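Local coordinates for protein superoxide dismutase [Mn], mitochondrial (Saccharomyces cerevisiae, PDB 3RN4) that probably converts superoxide radicals into hydrogen peroxide and molecular oxygen at a manganese centre, here occupied by iron, protecting mitochondria from oxidative damage, at residues K37-Y42 / G84-H89; N44-A49 / Q77-H82; W141-K146 / Q162-G167. All coordinates share one frame; numbering follows the deposited sequence.

Interaction 1 (K37-Y42 / G84-H89); sequences KHHQTY and GGFTNH. With FE (Fe (III) ion), chain B.
His89, a ligand of the metal site, lies in the helical hairpin of the iron/manganese superoxide dismutase fold, where it packs between His39 and Tyr42 of the facing helix; with Phe86 these residues form an aromatic cluster. The segments 37-42 and 84-89 run roughly antiparallel, their N-to-C directions 132° apart and their axes coming within 8.3 Å. Gly85 makes the close approach possible: its CA lies over one face of the Tyr42 ring, 3.6 Å from Tyr42 CG, where a side-chain carbon would collide with the ring. The Tyr42 and His89 rings are close to parallel, with planes at 22°, but so far displaced that they barely overlap, and Tyr42 CE2 comes 3.4 Å from His89 CE1.

His39, in the same cluster, has CG anti to its backbone nitrogen (chi1 -159°), which carries the imidazole across to the facing helix, and His89 CB sits over the centre of its face in a CH-pi contact, 3.4 Å from the ring centroid. From there His39 NE2 donates to Phe86 O at 3.0 Å. The donor lies in the carbonyl plane on a lone pair, yet the bond is bent and the oxygen is tilted out of the imidazole plane. At the other nitrogen, ND1, His39 is hydrogen-bonded to Trp93, so the ring is held at two points.

His34, Asp176, His180 and a water complete the coordination of the iron(III) ion. The rotation of the His89 ring is fixed from both of its nitrogens: ND1 donates almost straight to Gly85 O one turn earlier, at 2.7 Å and in the ring plane, while NE2 binds the iron at 2.1 Å.

Interaction 2 (N44-A49 / Q77-H82); sequences NGFNTA and QNIKFH
In the long two-helix hairpin of the N-terminal domain, segments 44-49 and 77-82 pack almost antiparallel, at 149° between their directions, with an axis separation of 8.3 Å. The evidence for tight packing centres on Gly45 and His82. Gly45 CA stands over the middle of one face of the His82 imidazole in a CH-pi contact, 3.6 Å from the ring centroid. A side-chain carbon at Gly45 would run into His82 ND1, so the missing side chain is what permits this fit. The first torsion of His82 (chi1 -68°) carries the ring beside Gly45 and the second (chi2 -69°) turns its face to the CA, while Phe81 CD2 lies over the opposite face. His82 CB presses into the neighbouring backbone, 3.3 Å from Phe46 N.

One turn away, the interface becomes apolar. Ala49 points its CB at the other helix and meets Ile79 CG1 at 3.7 Å; the second branch, Ile79 CG2, reaches Phe46 CE1 at 4.1 Å as the two side chains cross. Phe46 CD1 also lies 4.0 Å from Ile79 O.

Within the same hairpin, Ile79 continues onto Phe53 further along helix 28-62, and His82 onto Tyr42. Across the assembly, Phe46 packs on Ala69 of the second subunit, whereas Asn78 OD1 accepts a hydrogen bond from Gln137 of the third subunit, so helices 28-62 and 66-94 meet neighbouring chains beside this contact.

Interaction 3 (W141-K146 / Q162-G167); sequences WAFIVK and QDTVTG
Two side-chain torsions bring the indole N-H of Trp141 to the amide oxygen of Gln162: Trp141 has CG anti to its carbonyl carbon (chi1 -69°), while the Gln162 chain bends at chi2 (-59°), bringing its amide back to the strand although its CB starts out pointing away. Trp141 NE1 then donates to Gln162 OE1 at 2.9 Å. The bond is bent; the indole nitrogen stands above the amide carbonyl plane, not on a lone pair, and the ring and amide planes are 62° apart. Gln162 OE1 also accepts from Asn88 ND2, so two donors orient the amide beside the metal site. The Trp141 ring meets the metal ligand His89 edge-to-face, and its side chain touches Asp176, another ligand. With an alanine here, Gln162 OE1 would probably lose its indole donor and a gap would open beside His89 and Asp176.

Further along, the contact is apolar. Phe143 has Val165 CG2 over one face, displaced toward the rim, while its CD2 lies 4.0 Å from Val165 CG1. That same methyl group meets Val145 CG1, also at 4.0 Å, so one branch of Val165 bridges alternate residues of the strand. Phe143 CZ comes 4.0 Å from Thr164 OG1, a hydroxyl hydrogen-bonded to Asn88 OD1.

Strand 140-147 is the middle member of the antiparallel sheet, between 153-160 and 169-176, and segment 162-167 lies in the loop that joins those outer two. Helix 66-94 adjoins the contact through Asn88, which touches both Trp141 and Phe143, while helix 122-134 packs against Ala142 and Ile144.

In the fold
Interactions 1 and 2 are successive levels of one helical hairpin, formed by helices 28-62 and 66-94, with centres about 10 Å apart. Along the chain, interaction 2 falls between the two segments of interaction 1, nearer the turn, and both precede interaction 3. The latter belongs to the C-terminal domain; the centres of interactions 1 and 3 are about 15 Å apart. Those of interactions 2 and 3 are about 18 Å apart. The domains meet where Asn88 OD1 hydrogen-bonds Thr164 OG1 and Tyr42 OH makes a weak hydrogen bond with Gln162 NE2. Metal ligands come from both domains, so this junction lies beside the active site; all three contacts also touch the second subunit.

Interaction 1 (K37-Y42 / G84-H89)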
loop_
_atom_site.group_PDB
_atom_site.type_symbol
_atom_site.label_atom_id
_atom_site.label_comp_id
_atom_site.label_asym_id
_atom_site.label_seq_id
_atom_site.Cartn_x
_atom_site.Cartn_y
_atom_site.Cartn_z
ATOM N N LYS A 37 1.930 9.910 26.260
ATOM C CA LYS A 37 2.555 8.689 25.822
ATOM C C LYS A 37 2.591 8.590 24.308
ATOM O O LYS A 37 3.662 8.571 23.733
ATOM C CB LYS A 37 1.864 7.461 26.421
ATOM C CG LYS A 37 1.605 7.551 27.916
ATOM C CD LYS A 37 2.897 7.445 28.697
ATOM C CE LYS A 37 2.622 7.152 30.167
ATOM N NZ LYS A 37 3.895 7.077 30.929
ATOM N N HIS A 38 1.423 8.563 23.663
ATOM C CA HIS A 38 1.371 8.375 22.219
ATOM C C HIS A 38 2.035 9.522 21.476
ATOM O O HIS A 38 2.927 9.299 20.678
ATOM C CB HIS A 38 -0.068 8.148 21.728
ATOM C CG HIS A 38 -0.682 6.890 22.263
ATOM N ND1 HIS A 38 -0.416 5.653 21.719
ATOM C CD2 HIS A 38 -1.484 6.665 23.332
ATOM C CE1 HIS A 38 -1.050 4.724 22.415
ATOM N NE2 HIS A 38 -1.707 5.309 23.396
ATOM N N HIS A 39 1.595 10.746 21.736
ATOM C CA HIS A 39 2.165 11.863 20.986
ATOM C C HIS A 39 3.661 11.993 21.256
ATOM O O HIS A 39 4.455 12.235 20.338
ATOM C CB HIS A 39 1.443 13.169 21.294
ATOM C CG HIS A 39 1.621 14.210 20.227
ATOM N ND1 HIS A 39 0.933 15.405 20.233
ATOM C CD2 HIS A 39 2.399 14.227 19.118
ATOM C CE1 HIS A 39 1.284 16.114 19.174
ATOM N NE2 HIS A 39 2.172 15.424 18.480
ATOM N N GLN A 40 4.046 11.811 22.514
ATOM C CA GLN A 40 5.456 11.893 22.882
ATOM C C GLN A 40 6.311 10.876 22.160
ATOM O O GLN A 40 7.427 11.165 21.743
ATOM C CB GLN A 40 5.634 11.748 24.406
ATOM C CG GLN A 40 7.082 11.852 24.839
ATOM C CD GLN A 40 7.573 13.296 24.725
ATOM O OE1 GLN A 40 7.036 14.186 25.369
ATOM N NE2 GLN A 40 8.556 13.527 23.891
ATOM N N THR A 41 5.797 9.664 21.996
ATOM C CA THR A 41 6.531 8.658 21.245
ATOM C C THR A 41 6.781 9.069 19.800
ATOM O O THR A 41 7.843 8.789 19.243
ATOM C CB THR A 41 5.827 7.281 21.336
ATOM O OG1 THR A 41 5.851 6.870 22.709
ATOM C CG2 THR A 41 6.543 6.242 20.487
ATOM N N TYR A 42 5.810 9.737 19.184
ATOM C CA TYR A 42 5.999 10.195 17.810
ATOM C C TYR A 42 7.011 11.351 17.774
ATOM O O TYR A 42 7.841 11.424 16.873
ATOM C CB TYR A 42 4.661 10.620 17.177
ATOM C CG TYR A 42 3.661 9.473 17.053
ATOM C CD1 TYR A 42 4.009 8.292 16.401
ATOM C CD2 TYR A 42 2.372 9.593 17.566
ATOM C CE1 TYR A 42 3.105 7.233 16.301
ATOM C CE2 TYR A 42 1.459 8.537 17.467
ATOM C CZ TYR A 42 1.843 7.371 16.831
ATOM O OH TYR A 42 0.924 6.338 16.723
ATOM N N GLY A 84 4.439 12.033 10.591
ATOM C CA GLY A 84 2.991 11.999 10.523
ATOM C C GLY A 84 2.342 11.947 11.877
ATOM O O GLY A 84 1.379 12.638 12.110
ATOM N N GLY A 85 2.842 11.111 12.792
ATOM C CA GLY A 85 2.228 11.057 14.111
ATOM C C GLY A 85 2.375 12.373 14.843
ATOM O O GLY A 85 1.467 12.824 15.548
ATOM N N PHE A 86 3.529 13.007 14.665
ATOM C CA PHE A 86 3.770 14.284 15.304
ATOM C C PHE A 86 2.777 15.319 14.757
ATOM O O PHE A 86 2.055 15.981 15.497
ATOM C CB PHE A 86 5.222 14.729 15.041
ATOM C CG PHE A 86 5.467 16.181 15.380
ATOM C CD1 PHE A 86 5.366 16.621 16.698
ATOM C CD2 PHE A 86 5.755 17.096 14.382
ATOM C CE1 PHE A 86 5.561 17.953 17.025
ATOM C CE2 PHE A 86 5.962 18.435 14.696
ATOM C CZ PHE A 86 5.861 18.861 16.018
ATOM N N THR A 87 2.716 15.430 13.447
ATOM C CA THR A 87 1.932 16.508 12.861
ATOM C C THR A 87 0.432 16.253 13.022
ATOM O O THR A 87 -0.321 17.169 13.303
ATOM C CB THR A 87 2.342 16.765 11.412
ATOM O OG1 THR A 87 2.078 15.608 10.631
ATOM C CG2 THR A 87 3.824 17.021 11.336
ATOM N N ASN A 88 -0.009 15.001 12.866
ATOM C CA ASN A 88 -1.434 14.712 12.969
ATOM C C ASN A 88 -1.980 15.022 14.337
ATOM O O ASN A 88 -3.064 15.578 14.468
ATOM C CB ASN A 88 -1.737 13.235 12.607
ATOM C CG ASN A 88 -1.677 12.980 11.124
ATOM O OD1 ASN A 88 -1.743 13.918 10.309
ATOM N ND2 ASN A 88 -1.547 11.692 10.745
ATOM N N HIS A 89 -1.243 14.655 15.387
ATOM C CA HIS A 89 -1.784 14.917 16.717
ATOM C C HIS A 89 -1.738 16.420 17.041
ATOM O O HIS A 89 -2.578 16.933 17.778
ATOM C CB HIS A 89 -1.069 14.073 17.772
ATOM C CG HIS A 89 -1.370 12.607 17.640
ATOM N ND1 HIS A 89 -0.670 11.786 16.793
ATOM C CD2 HIS A 89 -2.307 11.831 18.235
ATOM C CE1 HIS A 89 -1.168 10.561 16.854
ATOM N NE2 HIS A 89 -2.164 10.561 17.724
HETATM FE FE FE B . -3.701 9.098 18.061
HETATM O O HOH W 1 -3.223 8.181 16.196
#

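Interaction 2 (N44-A49 / Q77-H82)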
loop_
_atom_site.group_PDB
_atom_site.type_symbol
_atom_site.label_atom_id
_atom_site.label_comp_id
_atom_site.label_asym_id
_atom_site.label_seq_id
_atom_site.Cartn_x
_atom_site.Cartn_y
_atom_site.Cartn_z
ATOM N N ASN A 44 9.538 11.726 19.878
ATOM C CA ASN A 44 10.834 11.056 20.007
ATOM C C ASN A 44 11.256 10.343 18.724
ATOM O O ASN A 44 12.411 10.406 18.312
ATOM C CB ASN A 44 10.814 10.059 21.179
ATOM C CG ASN A 44 10.509 10.723 22.517
ATOM O OD1 ASN A 44 10.577 11.943 22.655
ATOM N ND2 ASN A 44 10.146 9.915 23.505
ATOM N N GLY A 45 10.324 9.650 18.084
ATOM C CA GLY A 45 10.686 8.889 16.896
ATOM C C GLY A 45 11.055 9.779 15.725
ATOM O O GLY A 45 11.938 9.445 14.934
ATOM N N PHE A 46 10.373 10.914 15.616
ATOM C CA PHE A 46 10.651 11.873 14.556
ATOM C C PHE A 46 12.020 12.531 14.783
ATOM O O PHE A 46 12.844 12.593 13.869
ATOM C CB PHE A 46 9.549 12.921 14.510
ATOM C CG PHE A 46 9.632 13.851 13.329
ATOM C CD1 PHE A 46 9.848 13.367 12.051
ATOM C CD2 PHE A 46 9.417 15.208 13.495
ATOM C CE1 PHE A 46 9.902 14.224 10.966
ATOM C CE2 PHE A 46 9.466 16.072 12.406
ATOM C CZ PHE A 46 9.704 15.573 11.144
ATOM N N ASN A 47 12.272 12.987 16.003
ATOM C CA ASN A 47 13.594 13.512 16.329
ATOM C C ASN A 47 14.691 12.513 15.995
ATOM O O ASN A 47 15.646 12.848 15.295
ATOM C CB ASN A 47 13.670 13.980 17.786
ATOM C CG ASN A 47 12.905 15.270 18.019
ATOM O OD1 ASN A 47 12.812 16.109 17.129
ATOM N ND2 ASN A 47 12.328 15.420 19.201
ATOM N N THR A 48 14.532 11.274 16.452
ATOM C CA THR A 48 15.506 10.230 16.173
ATOM C C THR A 48 15.679 9.955 14.687
ATOM O O THR A 48 16.798 9.812 14.202
ATOM C CB THR A 48 15.110 8.917 16.864
ATOM O OG1 THR A 48 15.187 9.088 18.284
ATOM C CG2 THR A 48 16.025 7.789 16.435
ATOM N N ALA A 49 14.569 9.887 13.952
ATOM C CA ALA A 49 14.645 9.602 12.525
ATOM C C ALA A 49 15.401 10.681 11.746
ATOM O O ALA A 49 16.237 10.371 10.902
ATOM C CB ALA A 49 13.259 9.423 11.949
ATOM N N GLN A 77 10.959 5.500 6.105
ATOM C CA GLN A 77 9.649 5.035 6.641
ATOM C C GLN A 77 9.388 5.581 8.042
ATOM O O GLN A 77 8.267 5.939 8.365
ATOM C CB GLN A 77 9.515 3.504 6.635
ATOM C CG GLN A 77 8.328 2.946 7.461
ATOM C CD GLN A 77 6.934 3.330 6.924
ATOM O OE1 GLN A 77 6.795 3.769 5.775
ATOM N NE2 GLN A 77 5.892 3.150 7.763
ATOM N N ASN A 78 10.428 5.630 8.874
ATOM C CA ASN A 78 10.295 6.197 10.222
ATOM C C ASN A 78 10.115 7.712 10.217
ATOM O O ASN A 78 9.417 8.268 11.068
ATOM C CB ASN A 78 11.502 5.828 11.089
ATOM C CG ASN A 78 11.538 4.357 11.436
ATOM O OD1 ASN A 78 10.547 3.641 11.277
ATOM N ND2 ASN A 78 12.690 3.891 11.900
ATOM N N ILE A 79 10.766 8.391 9.279
ATOM C CA ILE A 79 10.485 9.812 9.084
ATOM C C ILE A 79 9.009 10.039 8.723
ATOM O O ILE A 79 8.344 10.874 9.334
ATOM C CB ILE A 79 11.374 10.450 8.017
ATOM C CG1 ILE A 79 12.846 10.373 8.446
ATOM C CG2 ILE A 79 10.947 11.906 7.802
ATOM C CD1 ILE A 79 13.841 10.763 7.344
ATOM N N LYS A 80 8.493 9.276 7.753
ATOM C CA LYS A 80 7.078 9.390 7.382
ATOM C C LYS A 80 6.133 9.088 8.562
ATOM O O LYS A 80 5.211 9.843 8.854
ATOM C CB LYS A 80 6.753 8.451 6.213
ATOM C CG LYS A 80 5.335 8.605 5.646
ATOM C CD LYS A 80 5.066 7.503 4.602
ATOM C CE LYS A 80 3.809 7.789 3.797
ATOM N NZ LYS A 80 3.563 6.720 2.767
ATOM N N PHE A 81 6.355 7.958 9.222
ATOM C CA PHE A 81 5.446 7.511 10.275
ATOM C C PHE A 81 5.471 8.432 11.491
ATOM O O PHE A 81 4.439 8.924 11.953
ATOM C CB PHE A 81 5.804 6.081 10.699
ATOM C CG PHE A 81 4.919 5.531 11.780
ATOM C CD1 PHE A 81 3.563 5.339 11.549
ATOM C CD2 PHE A 81 5.429 5.230 13.040
ATOM C CE1 PHE A 81 2.736 4.804 12.539
ATOM C CE2 PHE A 81 4.611 4.709 14.038
ATOM C CZ PHE A 81 3.244 4.504 13.790
ATOM N N HIS A 82 6.659 8.671 12.029
ATOM C CA HIS A 82 6.740 9.501 13.215
ATOM C C HIS A 82 6.467 10.967 12.898
ATOM O O HIS A 82 5.855 11.654 13.688
ATOM C CB HIS A 82 8.087 9.314 13.907
ATOM C CG HIS A 82 8.239 7.958 14.510
ATOM N ND1 HIS A 82 7.504 7.553 15.598
ATOM C CD2 HIS A 82 9.015 6.908 14.164
ATOM C CE1 HIS A 82 7.819 6.308 15.901
ATOM N NE2 HIS A 82 8.737 5.895 15.048
#

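Interaction 3 (W141-K146 / Q162-G167)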
loop_
_atom_site.group_PDB
_atom_site.type_symbol
_atom_site.label_atom_id
_atom_site.label_comp_id
_atom_site.label_asym_id
_atom_site.label_seq_id
_atom_site.Cartn_x
_atom_site.Cartn_y
_atom_site.Cartn_z
ATOM N N TRP A 141 -7.005 7.970 10.055
ATOM C CA TRP A 141 -7.524 9.331 10.289
ATOM C C TRP A 141 -8.582 9.647 9.240
ATOM O O TRP A 141 -8.563 9.089 8.140
ATOM C CB TRP A 141 -6.396 10.363 10.129
ATOM C CG TRP A 141 -5.385 10.281 11.196
ATOM C CD1 TRP A 141 -4.343 9.388 11.272
ATOM C CD2 TRP A 141 -5.319 11.085 12.390
ATOM N NE1 TRP A 141 -3.642 9.593 12.456
ATOM C CE2 TRP A 141 -4.207 10.636 13.137
ATOM C CE3 TRP A 141 -6.071 12.165 12.883
ATOM C CZ2 TRP A 141 -3.849 11.200 14.367
ATOM C CZ3 TRP A 141 -5.715 12.722 14.103
ATOM C CH2 TRP A 141 -4.608 12.231 14.836
ATOM N N ALA A 142 -9.523 10.529 9.576
ATOM C CA ALA A 142 -10.243 11.230 8.492
ATOM C C ALA A 142 -9.906 12.713 8.601
ATOM O O ALA A 142 -9.760 13.253 9.711
ATOM C CB ALA A 142 -11.736 11.025 8.562
ATOM N N PHE A 143 -9.771 13.354 7.454
ATOM C CA PHE A 143 -9.513 14.790 7.416
ATOM C C PHE A 143 -10.536 15.474 6.545
ATOM O O PHE A 143 -10.769 15.071 5.407
ATOM C CB PHE A 143 -8.178 15.087 6.799
ATOM C CG PHE A 143 -6.986 14.532 7.546
ATOM C CD1 PHE A 143 -6.333 15.301 8.516
ATOM C CD2 PHE A 143 -6.479 13.273 7.217
ATOM C CE1 PHE A 143 -5.188 14.797 9.185
ATOM C CE2 PHE A 143 -5.348 12.773 7.862
ATOM C CZ PHE A 143 -4.715 13.536 8.866
ATOM N N ILE A 144 -11.136 16.528 7.075
ATOM C CA ILE A 144 -11.874 17.450 6.231
ATOM C C ILE A 144 -10.826 18.404 5.652
ATOM O O ILE A 144 -10.053 19.020 6.394
ATOM C CB ILE A 144 -12.949 18.216 7.031
ATOM C CG1 ILE A 144 -13.928 17.240 7.695
ATOM C CG2 ILE A 144 -13.660 19.230 6.106
ATOM C CD1 ILE A 144 -15.027 17.923 8.560
ATOM N N VAL A 145 -10.775 18.512 4.324
ATOM C CA VAL A 145 -9.737 19.269 3.669
ATOM C C VAL A 145 -10.269 20.348 2.723
ATOM O O VAL A 145 -11.418 20.285 2.258
ATOM C CB VAL A 145 -8.804 18.356 2.845
ATOM C CG1 VAL A 145 -8.103 17.325 3.784
ATOM C CG2 VAL A 145 -9.616 17.662 1.706
ATOM N N LYS A 146 -9.395 21.312 2.443
ATOM C CA LYS A 146 -9.612 22.276 1.356
ATOM C C LYS A 146 -8.600 21.952 0.267
ATOM O O LYS A 146 -7.393 21.956 0.500
ATOM C CB LYS A 146 -9.391 23.702 1.846
ATOM C CG LYS A 146 -9.661 24.766 0.747
ATOM C CD LYS A 146 -9.279 26.175 1.263
ATOM C CE LYS A 146 -9.841 27.295 0.369
ATOM N NZ LYS A 146 -9.489 28.659 0.958
ATOM N N GLN A 162 -0.145 6.648 10.260
ATOM C CA GLN A 162 0.076 8.104 10.468
ATOM C C GLN A 162 0.336 8.809 9.162
ATOM O O GLN A 162 0.985 9.870 9.119
ATOM C CB GLN A 162 1.215 8.401 11.471
ATOM C CG GLN A 162 0.947 7.902 12.914
ATOM C CD GLN A 162 -0.293 8.475 13.549
ATOM O OE1 GLN A 162 -0.864 9.467 13.080
ATOM N NE2 GLN A 162 -0.707 7.876 14.651
ATOM N N ASP A 163 -0.180 8.260 8.071
ATOM C CA ASP A 163 -0.105 8.976 6.810
ATOM C C ASP A 163 -0.880 10.286 6.989
ATOM O O ASP A 163 -1.796 10.378 7.801
ATOM C CB ASP A 163 -0.718 8.146 5.676
ATOM C CG ASP A 163 0.131 6.921 5.309
ATOM O OD1 ASP A 163 1.221 6.747 5.880
ATOM O OD2 ASP A 163 -0.299 6.130 4.445
ATOM N N THR A 164 -0.522 11.300 6.212
ATOM C CA THR A 164 -1.180 12.590 6.380
ATOM C C THR A 164 -1.546 13.224 5.042
ATOM O O THR A 164 -1.230 12.667 3.985
ATOM C CB THR A 164 -0.289 13.534 7.206
ATOM O OG1 THR A 164 -1.088 14.614 7.703
ATOM C CG2 THR A 164 0.865 14.035 6.361
ATOM N N VAL A 165 -2.259 14.351 5.090
ATOM C CA VAL A 165 -2.498 15.138 3.882
ATOM C C VAL A 165 -1.401 16.196 3.703
ATOM O O VAL A 165 -1.067 16.930 4.632
ATOM C CB VAL A 165 -3.878 15.817 3.894
ATOM C CG1 VAL A 165 -4.972 14.767 3.773
ATOM C CG2 VAL A 165 -4.059 16.636 5.159
ATOM N N THR A 166 -0.836 16.266 2.507
ATOM C CA THR A 166 0.230 17.223 2.243
ATOM C C THR A 166 -0.049 18.034 0.970
ATOM O O THR A 166 -1.066 17.820 0.296
ATOM C CB THR A 166 1.570 16.508 2.095
ATOM O OG1 THR A 166 1.536 15.685 0.922
ATOM C CG2 THR A 166 1.829 15.603 3.306
ATOM N N GLY A 167 0.860 18.955 0.646
ATOM C CA GLY A 167 0.771 19.700 -0.619
ATOM C C GLY A 167 -0.536 20.462 -0.720
ATOM O O GLY A 167 -0.869 21.238 0.193
#